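Local coordinates for protein ATP-dependent 6-phosphofructokinase isozyme 2 (Escherichia coli, PDB 3CQD) that uses ATP, with magnesium as cofactor, to phosphorylate D-fructose 6-phosphate to fructose 1,6-bisphosphate, the first committing step of glycolysis, and works as a homodimer, at residues I164-G169 with A254-V259; L183-Q188 with V222-P227. All blocks are in the same frame, centred on the assembly; numbering follows the deposited sequence.

Contact 1: I164-G169 with A254-V259; sequences IVDSSG and AGDSMV. With ATP (adenosine-5'-triphosphate), chain I.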
loop_
_atom_site.group_PDB
_atom_site.type_symbol
_atom_site.label_atom_id
_atom_site.label_comp_id
_atom_site.label_asym_id
_atom_site.label_seq_id
_atom_site.Cartn_x
_atom_site.Cartn_y
_atom_site.Cartn_z
ATOM N N ILE B 164 -12.165 36.433 -5.498
ATOM C CA ILE B 164 -12.572 35.053 -5.616
ATOM C C ILE B 164 -11.661 34.269 -4.696
ATOM O O ILE B 164 -10.448 34.495 -4.681
ATOM C CB ILE B 164 -12.471 34.549 -7.069
ATOM C CG1 ILE B 164 -13.477 35.301 -7.947
ATOM C CG2 ILE B 164 -12.672 33.007 -7.148
ATOM C CD1 ILE B 164 -13.391 34.943 -9.398
ATOM N N VAL B 165 -12.266 33.394 -3.894
ATOM C CA VAL B 165 -11.545 32.669 -2.864
ATOM C C VAL B 165 -11.625 31.149 -3.077
ATOM O O VAL B 165 -12.690 30.588 -3.356
ATOM C CB VAL B 165 -12.038 33.061 -1.451
ATOM C CG1 VAL B 165 -11.414 32.172 -0.381
ATOM C CG2 VAL B 165 -11.723 34.539 -1.166
ATOM N N ASP B 166 -10.471 30.505 -2.955
ATOM C CA ASP B 166 -10.392 29.064 -2.904
ATOM C C ASP B 166 -9.384 28.695 -1.856
ATOM O O ASP B 166 -8.188 28.819 -2.062
ATOM C CB ASP B 166 -9.989 28.458 -4.255
ATOM C CG ASP B 166 -10.080 26.946 -4.248
ATOM O OD1 ASP B 166 -9.859 26.342 -5.312
ATOM O OD2 ASP B 166 -10.358 26.353 -3.178
ATOM N N SER B 167 -9.877 28.242 -0.721
ATOM C CA SER B 167 -8.997 27.905 0.378
ATOM C C SER B 167 -9.676 26.887 1.271
ATOM O O SER B 167 -10.720 26.340 0.923
ATOM C CB SER B 167 -8.586 29.162 1.163
ATOM O OG SER B 167 -7.431 28.891 1.950
ATOM N N SER B 168 -9.048 26.591 2.397
ATOM C CA SER B 168 -9.633 25.686 3.366
ATOM C C SER B 168 -9.419 26.201 4.767
ATOM O O SER B 168 -8.692 27.187 4.994
ATOM C CB SER B 168 -9.030 24.278 3.230
ATOM O OG SER B 168 -7.621 24.346 3.321
ATOM N N GLY B 169 -10.052 25.503 5.705
ATOM C CA GLY B 169 -9.853 25.714 7.115
ATOM C C GLY B 169 -10.074 27.139 7.547
ATOM O O GLY B 169 -10.988 27.832 7.077
ATOM N N ALA B 254 -7.598 19.667 -10.718
ATOM C CA ALA B 254 -9.023 19.769 -10.971
ATOM C C ALA B 254 -9.601 21.077 -10.405
ATOM O O ALA B 254 -10.279 21.838 -11.117
ATOM C CB ALA B 254 -9.756 18.565 -10.404
ATOM N N GLY B 255 -9.349 21.310 -9.121
ATOM C CA GLY B 255 -9.963 22.431 -8.407
ATOM C C GLY B 255 -9.461 23.767 -8.933
ATOM O O GLY B 255 -10.234 24.685 -9.142
ATOM N N ASP B 256 -8.153 23.879 -9.124
ATOM C CA ASP B 256 -7.574 25.119 -9.657
ATOM C C ASP B 256 -8.036 25.387 -11.063
ATOM O O ASP B 256 -8.286 26.542 -11.421
ATOM C CB ASP B 256 -6.057 25.061 -9.616
ATOM C CG ASP B 256 -5.535 25.053 -8.206
ATOM O OD1 ASP B 256 -4.474 24.447 -7.976
ATOM O OD2 ASP B 256 -6.210 25.629 -7.325
ATOM N N SER B 257 -8.134 24.316 -11.857
ATOM C CA SER B 257 -8.595 24.425 -13.240
ATOM C C SER B 257 -10.017 24.954 -13.294
ATOM O O SER B 257 -10.322 25.853 -14.071
ATOM C CB SER B 257 -8.510 23.081 -13.976
ATOM O OG SER B 257 -7.160 22.688 -14.134
ATOM N N MET B 258 -10.891 24.349 -12.500
ATOM C CA MET B 258 -12.252 24.828 -12.348
ATOM C C MET B 258 -12.299 26.308 -11.954
ATOM O O MET B 258 -13.033 27.090 -12.555
ATOM C CB MET B 258 -12.994 23.986 -11.314
ATOM C CG MET B 258 -14.270 24.622 -10.820
ATOM S SD MET B 258 -15.283 23.530 -9.817
ATOM C CE MET B 258 -16.169 22.732 -11.130
ATOM N N VAL B 259 -11.520 26.687 -10.940
ATOM C CA VAL B 259 -11.511 28.078 -10.484
ATOM C C VAL B 259 -11.064 29.028 -11.600
ATOM O O VAL B 259 -11.726 30.040 -11.851
ATOM C CB VAL B 259 -10.674 28.240 -9.198
ATOM C CG1 VAL B 259 -10.540 29.703 -8.818
ATOM C CG2 VAL B 259 -11.352 27.472 -8.059
HETATM P PG ATP I . -8.382 20.012 -5.820
HETATM O O1G ATP I . -8.218 21.223 -4.954
HETATM O O2G ATP I . -7.640 20.076 -7.134
HETATM O O3G ATP I . -8.229 18.747 -5.039
HETATM P PB ATP I . -11.155 20.249 -5.363
HETATM O O1B ATP I . -11.242 19.163 -4.351
HETATM O O2B ATP I . -11.048 21.669 -4.811
HETATM O O3B ATP I . -9.903 20.013 -6.324
HETATM P PA ATP I . -13.061 18.884 -7.071
HETATM O O1A ATP I . -12.414 17.605 -6.654
HETATM O O2A ATP I . -14.523 19.016 -6.834
HETATM O O3A ATP I . -12.365 20.193 -6.403
HETATM O "O5'" ATP I . -12.669 19.185 -8.581
HETATM C "C5'" ATP I . -13.069 20.382 -9.265
HETATM C "C4'" ATP I . -13.804 19.883 -10.505
HETATM O "O4'" ATP I . -12.955 18.945 -11.176
HETATM C "C3'" ATP I . -15.069 19.070 -10.253
HETATM O "O3'" ATP I . -16.233 19.829 -9.948
HETATM C "C2'" ATP I . -15.186 18.303 -11.550
HETATM O "O2'" ATP I . -15.633 19.110 -12.637
HETATM C "C1'" ATP I . -13.734 17.974 -11.866
HETATM N N9 ATP I . -13.433 16.661 -11.286
HETATM C C8 ATP I . -12.796 16.436 -10.135
HETATM N N7 ATP I . -12.687 15.127 -9.885
HETATM C C5 ATP I . -13.259 14.495 -10.899
HETATM C C6 ATP I . -13.483 13.098 -11.236
HETATM N N6 ATP I . -13.028 12.136 -10.398
HETATM N N1 ATP I . -14.106 12.855 -12.405
HETATM C C2 ATP I . -14.549 13.830 -13.221
HETATM N N3 ATP I . -14.395 15.138 -12.960
HETATM C C4 ATP I . -13.753 15.503 -11.835
HETATM O O HOH W 1 -7.984 27.381 -6.790
#
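Asp166 at the end of strand 164-166 reaches across to Val259 and, through one water, to Asp256 on helix 254-259. The strand and helix segments run antiparallel, 173° apart, with their axes 10.3 Å from each other. Asp166 CB starts 4.2 Å from Val259 CG2, and CG stays beside the same methyl, the two side chains crossing at a slant. With CG trans to the backbone N (chi1 -173°), the carboxylate extends straight off the strand, bringing OD1 within 3.3 Å of Val259 CG2. At the tip a water donates to Asp166 OD1 (2.6 Å) and also to Asp256 OD2 (2.6 Å), so one molecule bridges two carboxylates that do not touch directly. Asp256 is probably the catalytic aspartate, as in related sugar kinases. Two residues earlier in the strand, Ile164 CG2 meets Val259 CG1 at 4.3 Å, and a branched valine suits this place because CG1 serves Ile164 and CG2 Asp166. Gly255 belongs to the anion-binding helix start of this family: its N donates to ATP O2G (2.9 Å, 157°), and any CB would collide with the bridging phosphate oxygen O3B. Strand 162-166 lies between strands 133-137 and 183-184 in the parallel sheet. Val259 packs on Val135 and on Val44 of helix 40-50, while Val165 points away from helix 254-259 and packs on helix 169-178.

Contact 2: L183-Q188 with V222-P227; sequences LVKPNQ and VVSLGP. With ATP (adenosine-5'-triphosphate), chain I; ATP (adenosine-5'-triphosphate), chain G.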
loop_
_atom_site.group_PDB
_atom_site.type_symbol
_atom_site.label_atom_id
_atom_site.label_comp_id
_atom_site.label_asym_id
_atom_site.label_seq_id
_atom_site.Cartn_x
_atom_site.Cartn_y
_atom_site.Cartn_z
ATOM N N LEU B 183 -16.897 34.968 -5.414
ATOM C CA LEU B 183 -17.053 33.549 -5.681
ATOM C C LEU B 183 -16.134 32.794 -4.745
ATOM O O LEU B 183 -14.988 33.177 -4.535
ATOM C CB LEU B 183 -16.728 33.252 -7.156
ATOM C CG LEU B 183 -16.837 31.896 -7.887
ATOM C CD1 LEU B 183 -15.552 31.118 -7.856
ATOM C CD2 LEU B 183 -18.009 31.041 -7.439
ATOM N N VAL B 184 -16.661 31.744 -4.141
ATOM C CA VAL B 184 -15.845 30.823 -3.379
ATOM C C VAL B 184 -16.155 29.444 -3.945
ATOM O O VAL B 184 -17.305 29.185 -4.382
ATOM C CB VAL B 184 -16.119 30.944 -1.867
ATOM C CG1 VAL B 184 -17.553 30.568 -1.536
ATOM C CG2 VAL B 184 -15.142 30.132 -1.071
ATOM N N LYS B 185 -15.125 28.594 -3.994
ATOM C CA LYS B 185 -15.280 27.233 -4.479
ATOM C C LYS B 185 -14.794 26.252 -3.438
ATOM O O LYS B 185 -13.699 25.712 -3.568
ATOM C CB LYS B 185 -14.532 26.972 -5.800
ATOM C CG LYS B 185 -14.857 25.577 -6.395
ATOM C CD LYS B 185 -13.685 24.948 -7.154
ATOM C CE LYS B 185 -12.575 24.383 -6.259
ATOM N NZ LYS B 185 -13.045 23.597 -5.072
ATOM N N PRO B 186 -15.606 26.023 -2.393
ATOM C CA PRO B 186 -15.215 24.969 -1.501
ATOM C C PRO B 186 -15.550 23.663 -2.207
ATOM O O PRO B 186 -16.512 23.603 -2.978
ATOM C CB PRO B 186 -16.128 25.167 -0.292
ATOM C CG PRO B 186 -17.374 25.817 -0.864
ATOM C CD PRO B 186 -16.897 26.647 -2.021
ATOM N N ASN B 187 -14.761 22.632 -1.954
ATOM C CA ASN B 187 -15.205 21.296 -2.302
ATOM C C ASN B 187 -16.088 20.853 -1.136
ATOM O O ASN B 187 -16.403 21.662 -0.252
ATOM C CB ASN B 187 -14.024 20.358 -2.578
ATOM C CG ASN B 187 -13.166 20.115 -1.349
ATOM O OD1 ASN B 187 -13.547 20.462 -0.223
ATOM N ND2 ASN B 187 -11.999 19.535 -1.557
ATOM N N GLN B 188 -16.495 19.593 -1.116
ATOM C CA GLN B 188 -17.491 19.181 -0.136
ATOM C C GLN B 188 -16.964 19.264 1.298
ATOM O O GLN B 188 -17.648 19.793 2.172
ATOM C CB GLN B 188 -17.994 17.783 -0.436
ATOM C CG GLN B 188 -18.855 17.723 -1.670
ATOM C CD GLN B 188 -19.005 16.307 -2.170
ATOM O OE1 GLN B 188 -20.058 15.669 -1.977
ATOM N NE2 GLN B 188 -17.939 15.787 -2.794
ATOM N N VAL B 222 -19.721 28.000 -5.391
ATOM C CA VAL B 222 -19.695 26.804 -6.220
ATOM C C VAL B 222 -19.079 25.677 -5.416
ATOM O O VAL B 222 -17.862 25.634 -5.223
ATOM C CB VAL B 222 -18.971 27.032 -7.561
ATOM C CG1 VAL B 222 -19.018 25.745 -8.421
ATOM C CG2 VAL B 222 -19.649 28.171 -8.331
ATOM N N VAL B 223 -19.933 24.794 -4.904
ATOM C CA VAL B 223 -19.453 23.629 -4.179
ATOM C C VAL B 223 -19.034 22.598 -5.217
ATOM O O VAL B 223 -19.863 22.087 -5.963
ATOM C CB VAL B 223 -20.524 23.002 -3.246
ATOM C CG1 VAL B 223 -19.836 21.969 -2.305
ATOM C CG2 VAL B 223 -21.222 24.068 -2.431
ATOM N N SER B 224 -17.750 22.315 -5.284
ATOM C CA SER B 224 -17.288 21.332 -6.261
ATOM C C SER B 224 -17.399 19.951 -5.637
ATOM O O SER B 224 -17.177 19.765 -4.447
ATOM C CB SER B 224 -15.881 21.642 -6.778
ATOM O OG SER B 224 -14.900 21.648 -5.742
ATOM N N LEU B 225 -17.808 18.991 -6.453
ATOM C CA LEU B 225 -18.244 17.721 -5.943
ATOM C C LEU B 225 -17.428 16.590 -6.528
ATOM O O LEU B 225 -17.939 15.497 -6.647
ATOM C CB LEU B 225 -19.713 17.498 -6.321
ATOM C CG LEU B 225 -20.702 18.570 -5.867
ATOM C CD1 LEU B 225 -22.050 18.249 -6.431
ATOM C CD2 LEU B 225 -20.755 18.587 -4.341
ATOM N N GLY B 226 -16.172 16.869 -6.890
ATOM C CA GLY B 226 -15.318 15.864 -7.535
ATOM C C GLY B 226 -15.998 15.314 -8.784
ATOM O O GLY B 226 -16.420 16.072 -9.640
ATOM N N PRO B 227 -16.118 13.983 -8.891
ATOM C CA PRO B 227 -16.741 13.427 -10.103
ATOM C C PRO B 227 -18.204 13.859 -10.322
ATOM O O PRO B 227 -18.714 13.722 -11.426
ATOM C CB PRO B 227 -16.665 11.926 -9.868
ATOM C CG PRO B 227 -16.617 11.811 -8.316
ATOM C CD PRO B 227 -15.741 12.935 -7.923
HETATM P PG ATP I . -8.382 20.012 -5.820
HETATM O O1G ATP I . -8.218 21.223 -4.954
HETATM O O2G ATP I . -7.640 20.076 -7.134
HETATM O O3G ATP I . -8.229 18.747 -5.039
HETATM P PB ATP I . -11.155 20.249 -5.363
HETATM O O1B ATP I . -11.242 19.163 -4.351
HETATM O O2B ATP I . -11.048 21.669 -4.811
HETATM O O3B ATP I . -9.903 20.013 -6.324
HETATM P PA ATP I . -13.061 18.884 -7.071
HETATM O O1A ATP I . -12.414 17.605 -6.654
HETATM O O2A ATP I . -14.523 19.016 -6.834
HETATM O O3A ATP I . -12.365 20.193 -6.403
HETATM O "O5'" ATP I . -12.669 19.185 -8.581
HETATM C "C5'" ATP I . -13.069 20.382 -9.265
HETATM C "C4'" ATP I . -13.804 19.883 -10.505
HETATM O "O4'" ATP I . -12.955 18.945 -11.176
HETATM C "C3'" ATP I . -15.069 19.070 -10.253
HETATM O "O3'" ATP I . -16.233 19.829 -9.948
HETATM C "C2'" ATP I . -15.186 18.303 -11.550
HETATM O "O2'" ATP I . -15.633 19.110 -12.637
HETATM C "C1'" ATP I . -13.734 17.974 -11.866
HETATM N N9 ATP I . -13.433 16.661 -11.286
HETATM C C8 ATP I . -12.796 16.436 -10.135
HETATM N N7 ATP I . -12.687 15.127 -9.885
HETATM C C5 ATP I . -13.259 14.495 -10.899
HETATM C C6 ATP I . -13.483 13.098 -11.236
HETATM N N6 ATP I . -13.028 12.136 -10.398
HETATM N N1 ATP I . -14.106 12.855 -12.405
HETATM C C2 ATP I . -14.549 13.830 -13.221
HETATM N N3 ATP I . -14.395 15.138 -12.960
HETATM C C4 ATP I . -13.753 15.503 -11.835
HETATM P PG ATP G . -8.792 18.504 -0.869
HETATM O O1G ATP G . -7.771 19.482 -0.403
HETATM O O2G ATP G . -9.851 18.253 0.170
HETATM O O3G ATP G . -9.291 18.747 -2.273
HETATM P PB ATP G . -8.085 15.886 -1.942
HETATM O O1B ATP G . -8.346 16.348 -3.355
HETATM O O2B ATP G . -6.872 15.081 -1.619
HETATM O O3B ATP G . -7.947 17.143 -0.939
HETATM P PA ATP G . -9.570 14.112 -0.139
HETATM O O1A ATP G . -8.488 14.344 0.904
HETATM O O2A ATP G . -11.006 14.106 0.296
HETATM O O3A ATP G . -9.422 15.139 -1.411
HETATM O "O5'" ATP G . -9.272 12.724 -0.874
HETATM C "C5'" ATP G . -9.150 11.508 -0.141
HETATM C "C4'" ATP G . -9.360 10.421 -1.170
HETATM O "O4'" ATP G . -10.675 10.575 -1.713
HETATM C "C3'" ATP G . -8.432 10.585 -2.361
HETATM O "O3'" ATP G . -7.263 9.811 -2.189
HETATM C "C2'" ATP G . -9.245 10.087 -3.532
HETATM O "O2'" ATP G . -9.137 8.672 -3.685
HETATM C "C1'" ATP G . -10.661 10.435 -3.133
HETATM N N9 ATP G . -10.981 11.711 -3.832
HETATM C C8 ATP G . -10.888 12.976 -3.372
HETATM N N7 ATP G . -11.248 13.877 -4.329
HETATM C C5 ATP G . -11.583 13.176 -5.427
HETATM C C6 ATP G . -12.061 13.469 -6.794
HETATM N N6 ATP G . -12.257 14.736 -7.195
HETATM N N1 ATP G . -12.288 12.431 -7.632
HETATM C C2 ATP G . -12.096 11.153 -7.262
HETATM N N3 ATP G . -11.666 10.808 -6.036
HETATM C C4 ATP G . -11.402 11.753 -5.097
HETATM O O HOH W 2 -15.831 17.633 -3.114
HETATM O O HOH W 3 -17.812 13.785 -4.519
#
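Segments 183-188 and 222-227 run side by side in nearly the same direction, 22° apart, held by Val222 N donating to Val184 O (2.9 Å) and Ser224 N to Pro186 O (2.9 Å), with CA-H...O contacts alongside the two bonds and one, from Asn187 CA to Ser224 O, beyond them. Leu183 CD2 and Val222 CG2 meet at 3.4 Å, a tight apolar fit. Lys185, Asn187 and Ser224 turn polar groups to ATP. The chain of Lys185 passes Val222 O with its CG and bends at three successive torsions, which bring NZ to Ser224 OG (2.8 Å) and to O2B of the substrate ATP (2.8 Å). Ser224 OG in turn donates to O3A of that nucleotide, so the small hydroxyl bridges the lysine and the phosphate chain. A methionine in place of Lys185 would probably leave the beta-phosphate oxygen without its positive mate and Ser224 OG without this donor. Asn187, its CG wedged between backbone N and carbonyl carbon (chi1 65°), uses both ends of its amide: OD1 caps Glu190 N at the start of helix 188-195, and ND2 donates to O1B of the substrate ATP (2.9 Å, 168°) and to O2G of the second, inhibitory ATP. Gly226, whose positive phi favours a glycine, offers its N to O2A of the substrate ATP (2.7 Å). Gln188 crosses Leu225 at about a right angle, CG against CD2 at 3.4 Å, while its NE2 donates to two waters. Around this, strand 221-224 bonds to strand 230-233 through Val223, Val222 packs on helices 254-267 and 272-287, and Val184 on helix 169-178. Val246 of a neighbouring subunit, the third, packs on Gln188.

Overall arrangement
Strands 162-166 and 183-184 are neighbours in the parallel sheet, so contacts 1 and 2 share a framework, their centres about 8 Å apart. Probable backbone hydrogen bonds join them, Val165 N to Leu183 O at 2.8 Å and Val165 O to Lys185 N at 3.2 Å, and Met258 SD packs on Lys185 CD at 3.4 Å. Both touch the substrate ATP: the helix start of contact 1 binds its gamma-phosphate, beside the probable catalytic aspartate, and contact 2 holds its alpha- and beta-phosphates. The side chains of Asp166 and Asn187 each come within about 4 Å of a bound magnesium ion. Lys27 NZ of the second subunit also bonds to the substrate ATP.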